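Local structure of prophage lambdalm01, antigen B (Listeria monocytogenes, 4ACV) at residues Asp44-Glu49 / Lys57-Ile62. The protein is of uncertain function but, as a putative tail termination protein of a prophage, probably caps the finished phage tail tube and stops its growth. Numbering follows the deposited sequence.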
loop_
_atom_site.group_PDB
_atom_site.type_symbol
_atom_site.label_atom_id
_atom_site.label_comp_id
_atom_site.label_asym_id
_atom_site.label_seq_id
_atom_site.Cartn_x
_atom_site.Cartn_y
_atom_site.Cartn_z
ATOM N N ASP B 44 -16.690 1.608 -0.237
ATOM C CA ASP B 44 -16.414 2.134 -1.565
ATOM C C ASP B 44 -17.412 1.664 -2.622
ATOM O O ASP B 44 -18.334 0.924 -2.317
ATOM C CB ASP B 44 -14.952 1.861 -1.981
ATOM C CG ASP B 44 -14.639 0.368 -2.173
ATOM O OD1 ASP B 44 -15.571 -0.461 -2.229
ATOM O OD2 ASP B 44 -13.441 0.022 -2.279
ATOM N N GLN B 45 -17.225 2.112 -3.856
ATOM C CA GLN B 45 -18.171 1.852 -4.930
ATOM C C GLN B 45 -17.414 1.969 -6.245
ATOM O O GLN B 45 -16.593 2.870 -6.406
ATOM C CB GLN B 45 -19.325 2.861 -4.853
ATOM C CG GLN B 45 -20.483 2.656 -5.819
ATOM C CD GLN B 45 -21.556 3.747 -5.658
ATOM O OE1 GLN B 45 -21.616 4.422 -4.632
ATOM N NE2 GLN B 45 -22.397 3.916 -6.668
ATOM N N GLU B 46 -17.685 1.055 -7.173
ATOM C CA GLU B 46 -16.970 0.993 -8.452
ATOM C C GLU B 46 -17.887 0.508 -9.568
ATOM O O GLU B 46 -18.769 -0.323 -9.342
ATOM C CB GLU B 46 -15.791 0.010 -8.363
ATOM C CG GLU B 46 -14.711 0.383 -7.363
ATOM C CD GLU B 46 -13.922 1.619 -7.786
ATOM O OE1 GLU B 46 -14.016 2.013 -8.974
ATOM O OE2 GLU B 46 -13.210 2.193 -6.931
ATOM N N GLU B 47 -17.665 0.984 -10.782
ATOM C CA GLU B 47 -18.351 0.375 -11.912
ATOM C C GLU B 47 -17.827 -1.036 -12.199
ATOM O O GLU B 47 -16.675 -1.361 -11.939
ATOM C CB GLU B 47 -18.264 1.259 -13.148
ATOM C CG GLU B 47 -18.941 2.600 -12.946
ATOM C CD GLU B 47 -19.361 3.227 -14.251
ATOM O OE1 GLU B 47 -18.583 3.142 -15.227
ATOM O OE2 GLU B 47 -20.477 3.788 -14.301
ATOM N N GLU B 48 -18.705 -1.881 -12.707
ATOM C CA GLU B 48 -18.350 -3.240 -13.069
ATOM C C GLU B 48 -18.629 -3.379 -14.568
ATOM O O GLU B 48 -19.479 -2.669 -15.111
ATOM C CB GLU B 48 -19.197 -4.205 -12.239
ATOM C CG GLU B 48 -18.920 -5.680 -12.407
ATOM C CD GLU B 48 -19.907 -6.529 -11.612
ATOM O OE1 GLU B 48 -20.390 -6.046 -10.561
ATOM O OE2 GLU B 48 -20.206 -7.668 -12.041
ATOM N N GLU B 49 -17.905 -4.252 -15.254
ATOM C CA GLU B 49 -18.073 -4.349 -16.704
ATOM C C GLU B 49 -19.441 -4.931 -17.059
ATOM O O GLU B 49 -19.856 -5.961 -16.518
ATOM C CB GLU B 49 -16.948 -5.159 -17.343
ATOM N N LYS B 57 -20.488 -2.184 -8.262
ATOM C CA LYS B 57 -20.199 -2.899 -7.023
ATOM C C LYS B 57 -20.129 -1.931 -5.865
ATOM O O LYS B 57 -19.433 -0.925 -5.933
ATOM C CB LYS B 57 -18.873 -3.654 -7.110
ATOM C CG LYS B 57 -18.879 -4.834 -8.053
ATOM C CD LYS B 57 -17.540 -5.559 -8.048
ATOM C CE LYS B 57 -17.572 -6.793 -8.944
ATOM N NZ LYS B 57 -16.423 -7.709 -8.665
ATOM N N TYR B 58 -20.847 -2.247 -4.797
ATOM C CA TYR B 58 -20.741 -1.490 -3.560
ATOM C C TYR B 58 -20.164 -2.384 -2.469
ATOM O O TYR B 58 -20.563 -3.548 -2.308
ATOM C CB TYR B 58 -22.112 -0.987 -3.097
ATOM C CG TYR B 58 -22.901 -0.142 -4.084
ATOM C CD1 TYR B 58 -23.397 -0.681 -5.267
ATOM C CD2 TYR B 58 -23.205 1.183 -3.800
ATOM C CE1 TYR B 58 -24.146 0.090 -6.158
ATOM C CE2 TYR B 58 -23.961 1.954 -4.674
ATOM C CZ TYR B 58 -24.426 1.403 -5.849
ATOM O OH TYR B 58 -25.166 2.182 -6.709
ATOM N N ARG B 59 -19.236 -1.827 -1.703
ATOM C CA ARG B 59 -18.656 -2.541 -0.578
ATOM C C ARG B 59 -18.982 -1.863 0.751
ATOM O O ARG B 59 -18.904 -0.644 0.894
ATOM C CB ARG B 59 -17.153 -2.708 -0.757
ATOM C CG ARG B 59 -16.801 -3.582 -1.947
ATOM C CD ARG B 59 -15.293 -3.724 -2.198
ATOM N NE ARG B 59 -15.089 -4.007 -3.617
ATOM C CZ ARG B 59 -14.717 -3.106 -4.527
ATOM N NH1 ARG B 59 -14.444 -1.854 -4.169
ATOM N NH2 ARG B 59 -14.591 -3.465 -5.799
ATOM N N PHE B 60 -19.364 -2.669 1.725
ATOM C CA PHE B 60 -19.646 -2.147 3.048
ATOM C C PHE B 60 -19.374 -3.261 4.042
ATOM O O PHE B 60 -19.219 -4.428 3.664
ATOM C CB PHE B 60 -21.097 -1.655 3.132
ATOM C CG PHE B 60 -22.107 -2.722 2.843
ATOM C CD1 PHE B 60 -22.500 -3.611 3.843
ATOM C CD2 PHE B 60 -22.653 -2.855 1.574
ATOM C CE1 PHE B 60 -23.427 -4.610 3.588
ATOM C CE2 PHE B 60 -23.584 -3.853 1.308
ATOM C CZ PHE B 60 -23.976 -4.731 2.323
ATOM N N ALA B 61 -19.308 -2.902 5.314
ATOM C CA ALA B 61 -19.035 -3.880 6.357
ATOM C C ALA B 61 -20.066 -3.768 7.464
ATOM O O ALA B 61 -20.533 -2.671 7.788
ATOM C CB ALA B 61 -17.622 -3.678 6.924
ATOM N N ILE B 62 -20.431 -4.901 8.043
ATOM C CA ILE B 62 -21.280 -4.885 9.221
ATOM C C ILE B 62 -20.425 -5.029 10.467
ATOM O O ILE B 62 -19.673 -5.994 10.592
ATOM C CB ILE B 62 -22.315 -6.009 9.198
ATOM C CG1 ILE B 62 -23.186 -5.890 7.950
ATOM C CG2 ILE B 62 -23.163 -5.963 10.464
ATOM C CD1 ILE B 62 -23.979 -4.597 7.888
#
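Asp44 and Arg59 face each other across an antiparallel strand pair and are joined by a salt bridge from Arg59 NH1 to Asp44 OD1 at 2.6 Å. The bond is weak in angle, 136° at the hydrogen, and the carboxylate plane stands 77° from that of the guanidinium, whose edge it meets. The first torsion of Asp44 sets CG between its backbone N and carbonyl carbon (chi1 66°); OD1 also lies against Arg59 CB. The guanidinium then reaches on towards Glu46, whose CG lies 3.9 Å from Arg59 NH1, while NE pairs with Glu118, which also takes NZ of Lys57. On the other face of the sheet, Gln45 and Tyr58 run side by side in the same direction. Gln45 CG sits over the tyrosine ring, 3.9 Å from its centroid, and the amide is stacked on the ring. Their polar ends share the carbonyl of Leu4, and Gln45 NE2 also binds Glu56. Further along, Glu48 crosses Lys57 at about a right angle; its OE1 rests 3.2 Å from Lys57 CG and bonds to Ser120, still 4.7 Å from Lys57 NZ. Between the strands, Glu46 and Lys57 exchange two backbone bonds, Lys57 N to Glu46 O being 2.8 Å. This is the antiparallel ladder of the 37-48/55-66 beta hairpin, part of a larger sheet, whose strand 37-48, at the edge within its own chain, continues the sheet into the chain of another protein through Asp44 and Gln45.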